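Local coordinates for NTF2-like Protein (Anabaena variabilis ATCC 29413, PDB 3DMC), which is of unknown function but has an NTF2-like, SnoaL-type fold, whose cone-shaped cavity in relatives commonly binds small ligands or houses an active site, at residues D8-F21 with L80-F94. Residues are numbered along the deposited sequence; the frame is centred on the assembly and turned at random.
Sequences DNTLKVAHQGFEFF and LDRVTSNETTVVFEF
F18 and F92 lie face against face where helix 9-21 packs on the hairpin formed by strands 80-85 and 89-94. F18 can be followed outward. Its CB sits over the F92 ring, 3.9 Å from the centroid, in a CH-pi contact; CG, CD1 and CD2 continue across the same face, and CE1 reaches F92 CB. CE2 comes near L80 CD1 (3.9 Å), and at the tip CZ approaches F94 CD1 at 3.6 Å. With CG anti to the backbone N (chi1 -158°), the F18 ring is carried out from the helix over F92. The two form an offset stack, planes 4° apart and centroids 4.1 Å apart, and F18 meets F94 in an offset edge-to-face pair. F92 in turn presents its own edge to the face of H15, their planes perpendicular, so four rings form one aromatic cluster. One helical turn earlier, A14 CB presses on V90 CG2 at 3.2 Å, tighter than normal van der Waals contact. Near the helix start T10 divides its branches, CG2 against V90 CG2 and OG1 donating to E87 O (2.6 Å) from above the carbonyl plane. N86 OD1 accepts T88 N in an Asx turn and, from the opposite face of its amide plane, T89 N, completing an Asx motif. D8 OD1 caps the helix through L11 N (3.2 Å), and a water links it with S85 OG and N86 O; D8 OD2 hydrogen-bonds T4 OG1, and S85 OG the backbone N of G1 of the second subunit. Helix on curved sheet is the NTF2-like layout; here directional polar bonds fix the bend end, while dispersion and ring contacts hold the rest.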
ATOM      1  N   ASP A   8       9.046  16.035  13.469  1.00 13.15           N
ATOM      2  CA  ASP A   8       8.124  15.273  12.586  1.00 13.53           C
ATOM      3  C   ASP A   8       7.067  14.490  13.412  1.00 12.10           C
ATOM      4  O   ASP A   8       7.224  13.319  13.751  1.00 12.59           O
ATOM      5  CB  ASP A   8       8.957  14.377  11.655  1.00 11.45           C
ATOM      6  CG  ASP A   8       8.179  13.875  10.452  1.00 11.94           C
ATOM      7  OD1 ASP A   8       6.940  13.839  10.536  1.00 10.90           O
ATOM      8  OD2 ASP A   8       8.847  13.465   9.468  1.00 14.51           O
ATOM      9  N   ASN A   9       5.974  15.172  13.715  1.00 12.97           N
ATOM     10  CA  ASN A   9       4.932  14.667  14.611  1.00 10.97           C
ATOM     11  C   ASN A   9       4.173  13.575  13.898  1.00 11.01           C
ATOM     12  O   ASN A   9       3.700  12.610  14.504  1.00 13.27           O
ATOM     13  CB  ASN A   9       3.935  15.789  14.937  1.00 12.06           C
ATOM     14  CG  ASN A   9       2.774  15.340  15.782  1.00 22.23           C
ATOM     15  OD1 ASN A   9       2.924  15.089  16.986  1.00 23.84           O
ATOM     16  ND2 ASN A   9       1.572  15.307  15.172  1.00 22.82           N
ATOM     17  N   THR A  10       4.073  13.738  12.593  1.00 10.91           N
ATOM     18  CA  THR A  10       3.349  12.755  11.781  1.00 11.35           C
ATOM     19  C   THR A  10       3.999  11.367  11.928  1.00  9.83           C
ATOM     20  O   THR A  10       3.335  10.379  12.219  1.00 10.44           O
ATOM     21  CB  THR A  10       3.200  13.237  10.306  1.00 10.50           C
ATOM     22  OG1 THR A  10       2.317  14.389  10.285  1.00 11.25           O
ATOM     23  CG2 THR A  10       2.670  12.128   9.407  1.00 11.84           C
ATOM     24  N   LEU A  11       5.304  11.329  11.737  1.00 11.01           N
ATOM     25  CA  LEU A  11       6.065  10.088  11.872  1.00 11.44           C
ATOM     26  C   LEU A  11       6.004   9.563  13.297  1.00 10.38           C
ATOM     27  O   LEU A  11       5.780   8.371  13.530  1.00 11.91           O
ATOM     28  CB  LEU A  11       7.525  10.253  11.454  1.00 11.87           C
ATOM     29  CG  LEU A  11       7.946   9.868  10.042  1.00 20.01           C
ATOM     30  CD1 LEU A  11       9.448  10.031   9.920  1.00 13.93           C
ATOM     31  CD2 LEU A  11       7.536   8.408   9.737  1.00 16.23           C
ATOM     32  N   LYS A  12       6.199  10.467  14.265  1.00 13.30           N
ATOM     33  CA  LYS A  12       6.202  10.084  15.655  1.00 12.30           C
ATOM     34  C   LYS A  12       4.893   9.406  16.050  1.00 14.11           C
ATOM     35  O   LYS A  12       4.861   8.289  16.575  1.00 12.36           O
ATOM     36  CB  LYS A  12       6.467  11.292  16.557  1.00 15.29           C
ATOM     37  CG  LYS A  12       6.646  10.892  18.011  1.00 21.53           C
ATOM     38  CD  LYS A  12       7.295  12.012  18.815  1.00 33.25           C
ATOM     39  CE  LYS A  12       7.298  11.700  20.304  1.00 32.81           C
ATOM     40  NZ  LYS A  12       5.910  11.695  20.837  1.00 39.78           N
ATOM     41  N   VAL A  13       3.803  10.097  15.759  1.00 12.56           N
ATOM     42  CA  VAL A  13       2.465   9.620  16.128  1.00 13.63           C
ATOM     43  C   VAL A  13       2.144   8.317  15.389  1.00  9.02           C
ATOM     44  O   VAL A  13       1.656   7.362  15.985  1.00  8.89           O
ATOM     45  CB  VAL A  13       1.383  10.696  15.883  1.00 12.75           C
ATOM     46  CG1 VAL A  13      -0.030  10.113  16.028  1.00 12.24           C
ATOM     47  CG2 VAL A  13       1.597  11.835  16.841  1.00 17.16           C
ATOM     48  N   ALA A  14       2.414   8.286  14.097  1.00 10.10           N
ATOM     49  CA  ALA A  14       2.152   7.047  13.290  1.00 10.43           C
ATOM     50  C   ALA A  14       2.925   5.859  13.868  1.00 11.97           C
ATOM     51  O   ALA A  14       2.390   4.733  13.991  1.00 10.99           O
ATOM     52  CB  ALA A  14       2.507   7.241  11.786  1.00 11.80           C
ATOM     53  N   HIS A  15       4.185   6.102  14.202  1.00 13.09           N
ATOM     54  CA  HIS A  15       5.013   5.008  14.744  1.00 13.16           C
ATOM     55  C   HIS A  15       4.425   4.526  16.054  1.00 13.12           C
ATOM     56  O   HIS A  15       4.463   3.328  16.360  1.00 14.04           O
ATOM     57  CB  HIS A  15       6.491   5.375  14.932  1.00 13.86           C
ATOM     58  CG  HIS A  15       7.349   5.191  13.710  1.00 12.08           C
ATOM     59  ND1 HIS A  15       7.760   3.953  13.262  1.00 12.29           N
ATOM     60  CD2 HIS A  15       7.887   6.094  12.858  1.00 13.32           C
ATOM     61  CE1 HIS A  15       8.504   4.105  12.178  1.00 15.10           C
ATOM     62  NE2 HIS A  15       8.601   5.397  11.915  1.00 11.77           N
ATOM     63  N   GLN A  16       3.885   5.438  16.849  1.00 13.37           N
ATOM     64  CA  GLN A  16       3.291   5.018  18.123  1.00 13.64           C
ATOM     65  C   GLN A  16       2.069   4.182  17.824  1.00 13.49           C
ATOM     66  O   GLN A  16       1.853   3.143  18.420  1.00 11.78           O
ATOM     67  CB  GLN A  16       2.915   6.192  19.021  1.00 18.56           C
ATOM     68  CG  GLN A  16       2.351   5.739  20.363  1.00 24.05           C
ATOM     69  CD  GLN A  16       3.353   4.897  21.160  1.00 26.08           C
ATOM     70  OE1 GLN A  16       3.243   3.662  21.244  1.00 28.19           O
ATOM     71  NE2 GLN A  16       4.346   5.565  21.726  1.00 30.33           N
ATOM     72  N   GLY A  17       1.265   4.641  16.887  1.00 12.46           N
ATOM     73  CA  GLY A  17       0.103   3.864  16.422  1.00 13.56           C
ATOM     74  C   GLY A  17       0.480   2.482  15.939  1.00 10.34           C
ATOM     75  O   GLY A  17      -0.221   1.488  16.237  1.00 12.49           O
ATOM     76  N   PHE A  18       1.604   2.404  15.233  1.00 12.77           N
ATOM     77  CA  PHE A  18       2.032   1.128  14.646  1.00 12.51           C
ATOM     78  C   PHE A  18       2.480   0.176  15.755  1.00 11.14           C
ATOM     79  O   PHE A  18       2.234  -1.016  15.709  1.00  9.21           O
ATOM     80  CB  PHE A  18       3.107   1.268  13.579  1.00 16.01           C
ATOM     81  CG  PHE A  18       3.150   0.100  12.650  1.00 15.06           C
ATOM     82  CD1 PHE A  18       2.116  -0.099  11.738  1.00 18.62           C
ATOM     83  CD2 PHE A  18       4.178  -0.818  12.709  1.00 17.36           C
ATOM     84  CE1 PHE A  18       2.132  -1.177  10.884  1.00 22.55           C
ATOM     85  CE2 PHE A  18       4.191  -1.921  11.859  1.00 20.39           C
ATOM     86  CZ  PHE A  18       3.154  -2.088  10.939  1.00 17.39           C
ATOM     87  N   GLU A  19       3.082   0.729  16.799  1.00 11.43           N
ATOM     88  CA  GLU A  19       3.414  -0.096  17.975  1.00  9.34           C
ATOM     89  C   GLU A  19       2.149  -0.696  18.573  1.00  9.51           C
ATOM     90  O   GLU A  19       2.098  -1.869  18.864  1.00 11.21           O
ATOM     91  CB  GLU A  19       4.123   0.744  19.041  1.00 12.55           C
ATOM     92  CG  GLU A  19       5.524   1.097  18.661  1.00 14.94           C
ATOM     93  CD  GLU A  19       6.508  -0.015  18.926  1.00 16.13           C
ATOM     94  OE1 GLU A  19       6.591  -0.486  20.078  1.00 23.39           O
ATOM     95  OE2 GLU A  19       7.193  -0.442  17.972  1.00 21.79           O
ATOM     96  N   PHE A  20       1.122   0.120  18.774  1.00 10.50           N
ATOM     97  CA  PHE A  20      -0.131  -0.375  19.376  1.00  7.69           C
ATOM     98  C   PHE A  20      -0.866  -1.344  18.436  1.00 10.71           C
ATOM     99  O   PHE A  20      -1.555  -2.270  18.882  1.00 11.65           O
ATOM    100  CB  PHE A  20      -1.067   0.741  19.888  1.00  8.31           C
ATOM    101  CG  PHE A  20      -0.477   1.507  21.040  1.00 12.83           C
ATOM    102  CD1 PHE A  20       0.364   0.868  21.914  1.00 18.48           C
ATOM    103  CD2 PHE A  20      -0.734   2.852  21.229  1.00 16.97           C
ATOM    104  CE1 PHE A  20       0.954   1.546  22.977  1.00 23.28           C
ATOM    105  CE2 PHE A  20      -0.148   3.541  22.295  1.00 16.71           C
ATOM    106  CZ  PHE A  20       0.700   2.874  23.163  1.00 17.32           C
ATOM    107  N   PHE A  21      -0.654  -1.151  17.139  1.00  8.23           N
ATOM    108  CA  PHE A  21      -1.257  -2.014  16.099  1.00  9.66           C
ATOM    109  C   PHE A  21      -0.555  -3.386  16.138  1.00  9.49           C
ATOM    110  O   PHE A  21      -1.186  -4.445  16.140  1.00 12.22           O
ATOM    111  CB  PHE A  21      -1.102  -1.339  14.729  1.00  9.04           C
ATOM    112  CG  PHE A  21      -1.559  -2.157  13.572  1.00  9.77           C
ATOM    113  CD1 PHE A  21      -2.907  -2.250  13.216  1.00 10.52           C
ATOM    114  CD2 PHE A  21      -0.620  -2.765  12.756  1.00 10.00           C
ATOM    115  CE1 PHE A  21      -3.296  -2.987  12.076  1.00  7.79           C
ATOM    116  CE2 PHE A  21      -1.005  -3.484  11.633  1.00 15.25           C
ATOM    117  CZ  PHE A  21      -2.310  -3.596  11.298  1.00  9.60           C
ATOM    118  N   LEU A  80       9.155  -5.244   9.200  1.00 12.16           N
ATOM    119  CA  LEU A  80       8.689  -3.905   8.762  1.00 11.20           C
ATOM    120  C   LEU A  80       9.723  -3.340   7.787  1.00 11.08           C
ATOM    121  O   LEU A  80      10.851  -2.986   8.203  1.00 11.68           O
ATOM    122  CB  LEU A  80       8.500  -2.969   9.954  1.00  9.27           C
ATOM    123  CG  LEU A  80       8.055  -1.542   9.587  1.00 13.82           C
ATOM    124  CD1 LEU A  80       6.676  -1.529   8.838  1.00  8.95           C
ATOM    125  CD2 LEU A  80       8.028  -0.665  10.848  1.00 14.75           C
ATOM    126  N   ASP A  81       9.352  -3.278   6.507  1.00  8.71           N
ATOM    127  CA  ASP A  81      10.336  -3.172   5.422  1.00 10.86           C
ATOM    128  C   ASP A  81      10.510  -1.746   4.919  1.00 12.75           C
ATOM    129  O   ASP A  81      11.612  -1.329   4.593  1.00 12.83           O
ATOM    130  CB  ASP A  81      10.012  -4.139   4.276  1.00 10.82           C
ATOM    131  CG  ASP A  81      10.035  -5.583   4.738  1.00 17.63           C
ATOM    132  OD1 ASP A  81      10.995  -5.942   5.417  1.00 16.50           O
ATOM    133  OD2 ASP A  81       9.090  -6.327   4.475  1.00 22.63           O
ATOM    134  N   ARG A  82       9.403  -1.018   4.863  1.00 11.32           N
ATOM    135  CA  ARG A  82       9.400   0.341   4.327  1.00 10.67           C
ATOM    136  C   ARG A  82       8.379   1.185   5.051  1.00  9.27           C
ATOM    137  O   ARG A  82       7.248   0.763   5.235  1.00 10.05           O
ATOM    138  CB  ARG A  82       9.117   0.321   2.812  1.00  9.07           C
ATOM    139  CG  ARG A  82      10.156  -0.459   2.003  1.00 15.03           C
ATOM    140  CD  ARG A  82       9.893  -0.515   0.509  1.00 15.60           C
ATOM    141  NE  ARG A  82      11.104  -0.898  -0.210  1.00 16.48           N
ATOM    142  CZ  ARG A  82      11.577  -2.144  -0.281  1.00 24.61           C
ATOM    143  NH1 ARG A  82      10.939  -3.153   0.315  1.00 18.98           N
ATOM    144  NH2 ARG A  82      12.701  -2.387  -0.938  1.00 17.05           N
ATOM    145  N   VAL A  83       8.831   2.359   5.472  1.00  8.24           N
ATOM    146  CA  VAL A  83       7.958   3.343   6.103  1.00  7.04           C
ATOM    147  C   VAL A  83       8.150   4.668   5.391  1.00  8.28           C
ATOM    148  O   VAL A  83       9.228   5.277   5.426  1.00 11.12           O
ATOM    149  CB  VAL A  83       8.321   3.496   7.580  1.00 12.04           C
ATOM    150  CG1 VAL A  83       7.469   4.563   8.232  1.00  7.77           C
ATOM    151  CG2 VAL A  83       8.125   2.146   8.299  1.00  9.42           C
ATOM    152  N   THR A  84       7.079   5.125   4.764  1.00  8.91           N
ATOM    153  CA  THR A  84       7.126   6.374   4.001  1.00  5.50           C
ATOM    154  C   THR A  84       6.126   7.353   4.556  1.00  5.15           C
ATOM    155  O   THR A  84       5.159   6.963   5.182  1.00  6.09           O
ATOM    156  CB  THR A  84       6.807   6.111   2.501  1.00  8.55           C
ATOM    157  OG1 THR A  84       5.553   5.445   2.402  1.00  7.25           O
ATOM    158  CG2 THR A  84       7.921   5.266   1.786  1.00  7.88           C
ATOM    159  N   SER A  85       6.391   8.649   4.363  1.00  6.76           N
ATOM    160  CA  SER A  85       5.469   9.660   4.884  1.00  9.15           C
ATOM    161  C   SER A  85       5.451  10.933   4.058  1.00  8.96           C
ATOM    162  O   SER A  85       6.262  11.160   3.155  1.00  8.64           O
ATOM    163  CB  SER A  85       5.772   9.988   6.362  1.00 11.98           C
ATOM    164  OG  SER A  85       7.001  10.662   6.570  1.00 10.59           O
ATOM    165  N   ASN A  86       4.488  11.732   4.437  1.00  9.84           N
ATOM    166  CA  ASN A  86       4.377  13.141   3.976  1.00 10.83           C
ATOM    167  C   ASN A  86       3.935  13.994   5.170  1.00 12.20           C
ATOM    168  O   ASN A  86       4.165  13.609   6.316  1.00 12.31           O
ATOM    169  CB  ASN A  86       3.493  13.285   2.730  1.00 11.96           C
ATOM    170  CG  ASN A  86       2.033  12.887   2.946  1.00  8.61           C
ATOM    171  OD1 ASN A  86       1.512  12.967   4.038  1.00  9.55           O
ATOM    172  ND2 ASN A  86       1.342  12.499   1.841  1.00 10.81           N
ATOM    173  N   GLU A  87       3.325  15.151   4.910  1.00 12.32           N
ATOM    174  CA  GLU A  87       2.958  16.046   6.022  1.00 13.82           C
ATOM    175  C   GLU A  87       1.935  15.417   6.980  1.00 13.82           C
ATOM    176  O   GLU A  87       1.923  15.741   8.156  1.00 13.86           O
ATOM    177  CB  GLU A  87       2.416  17.380   5.521  1.00 15.97           C
ATOM    178  CG  GLU A  87       3.428  18.229   4.821  1.00 21.53           C
ATOM    179  CD  GLU A  87       2.902  19.624   4.548  1.00 34.60           C
ATOM    180  OE1 GLU A  87       1.673  19.818   4.666  1.00 41.90           O
ATOM    181  OE2 GLU A  87       3.709  20.524   4.222  1.00 46.87           O
ATOM    182  N   THR A  88       1.109  14.508   6.462  1.00 10.51           N
ATOM    183  CA  THR A  88      -0.022  13.958   7.210  1.00 10.69           C
ATOM    184  C   THR A  88      -0.226  12.440   7.223  1.00 11.12           C
ATOM    185  O   THR A  88      -0.884  11.936   8.085  1.00 16.25           O
ATOM    186  CB  THR A  88      -1.375  14.620   6.784  1.00 12.70           C
ATOM    187  OG1 THR A  88      -1.702  14.236   5.454  1.00 24.15           O
ATOM    188  CG2 THR A  88      -1.252  16.123   6.859  1.00 17.81           C
ATOM    189  N   THR A  89       0.434  11.728   6.314  1.00 11.58           N
ATOM    190  CA  THR A  89       0.167  10.317   6.062  1.00 10.87           C
ATOM    191  C   THR A  89       1.457   9.536   6.231  1.00  8.74           C
ATOM    192  O   THR A  89       2.534   9.991   5.827  1.00 10.36           O
ATOM    193  CB  THR A  89      -0.358  10.099   4.616  1.00 11.43           C
ATOM    194  OG1 THR A  89      -1.551  10.859   4.389  1.00 13.54           O
ATOM    195  CG2 THR A  89      -0.673   8.646   4.331  1.00 10.57           C
ATOM    196  N   VAL A  90       1.313   8.353   6.817  1.00  8.52           N
ATOM    197  CA  VAL A  90       2.434   7.399   6.923  1.00  9.16           C
ATOM    198  C   VAL A  90       1.967   6.045   6.447  1.00  8.69           C
ATOM    199  O   VAL A  90       0.847   5.589   6.777  1.00  8.40           O
ATOM    200  CB  VAL A  90       2.958   7.257   8.361  1.00  9.61           C
ATOM    201  CG1 VAL A  90       4.211   6.443   8.335  1.00 12.40           C
ATOM    202  CG2 VAL A  90       3.226   8.665   8.984  1.00  8.87           C
ATOM    203  N   VAL A  91       2.810   5.408   5.646  1.00  8.13           N
ATOM    204  CA  VAL A  91       2.507   4.050   5.158  1.00  8.49           C
ATOM    205  C   VAL A  91       3.600   3.127   5.639  1.00  9.58           C
ATOM    206  O   VAL A  91       4.794   3.447   5.574  1.00  8.50           O
ATOM    207  CB  VAL A  91       2.468   3.946   3.597  1.00  9.15           C
ATOM    208  CG1 VAL A  91       2.156   2.506   3.110  1.00  8.68           C
ATOM    209  CG2 VAL A  91       1.467   4.923   2.973  1.00  5.92           C
ATOM    210  N   PHE A  92       3.130   2.007   6.155  1.00  9.72           N
ATOM    211  CA  PHE A  92       3.936   0.906   6.661  1.00  7.84           C
ATOM    212  C   PHE A  92       3.742  -0.279   5.725  1.00  8.32           C
ATOM    213  O   PHE A  92       2.652  -0.795   5.605  1.00 11.10           O
ATOM    214  CB  PHE A  92       3.453   0.542   8.072  1.00  9.55           C
ATOM    215  CG  PHE A  92       3.642   1.637   9.072  1.00  9.33           C
ATOM    216  CD1 PHE A  92       2.639   2.631   9.243  1.00  7.40           C
ATOM    217  CD2 PHE A  92       4.785   1.697   9.858  1.00 11.40           C
ATOM    218  CE1 PHE A  92       2.814   3.639  10.149  1.00 13.37           C
ATOM    219  CE2 PHE A  92       4.945   2.717  10.776  1.00 11.41           C
ATOM    220  CZ  PHE A  92       3.971   3.683  10.913  1.00 11.57           C
ATOM    221  N   GLU A  93       4.834  -0.706   5.098  1.00  7.20           N
ATOM    222  CA  GLU A  93       4.843  -1.883   4.261  1.00  9.03           C
ATOM    223  C   GLU A  93       5.536  -2.966   5.074  1.00 10.48           C
ATOM    224  O   GLU A  93       6.736  -2.849   5.428  1.00  6.97           O
ATOM    225  CB  GLU A  93       5.599  -1.662   2.954  1.00  8.77           C
ATOM    226  CG  GLU A  93       4.968  -0.684   1.987  1.00  8.38           C
ATOM    227  CD  GLU A  93       5.823  -0.489   0.754  1.00 10.18           C
ATOM    228  OE1 GLU A  93       6.106  -1.525   0.078  1.00  8.00           O
ATOM    229  OE2 GLU A  93       6.199   0.679   0.477  1.00 10.73           O
ATOM    230  N   PHE A  94       4.773  -4.015   5.337  1.00  7.82           N
ATOM    231  CA  PHE A  94       5.222  -5.091   6.235  1.00  8.84           C
ATOM    232  C   PHE A  94       4.851  -6.514   5.776  1.00 10.78           C
ATOM    233  O   PHE A  94       4.066  -6.723   4.840  1.00  7.25           O
ATOM    234  CB  PHE A  94       4.808  -4.821   7.695  1.00 11.25           C
ATOM    235  CG  PHE A  94       3.321  -4.881   7.941  1.00 11.00           C
ATOM    236  CD1 PHE A  94       2.517  -3.751   7.830  1.00  9.94           C
ATOM    237  CD2 PHE A  94       2.720  -6.079   8.299  1.00 12.31           C
ATOM    238  CE1 PHE A  94       1.161  -3.831   8.064  1.00  9.40           C
ATOM    239  CE2 PHE A  94       1.372  -6.154   8.523  1.00 10.52           C
ATOM    240  CZ  PHE A  94       0.581  -5.031   8.407  1.00 11.69           C
TER
HETATM  241  O   HOH W   1       6.029  12.621   8.213  1.00 13.18           O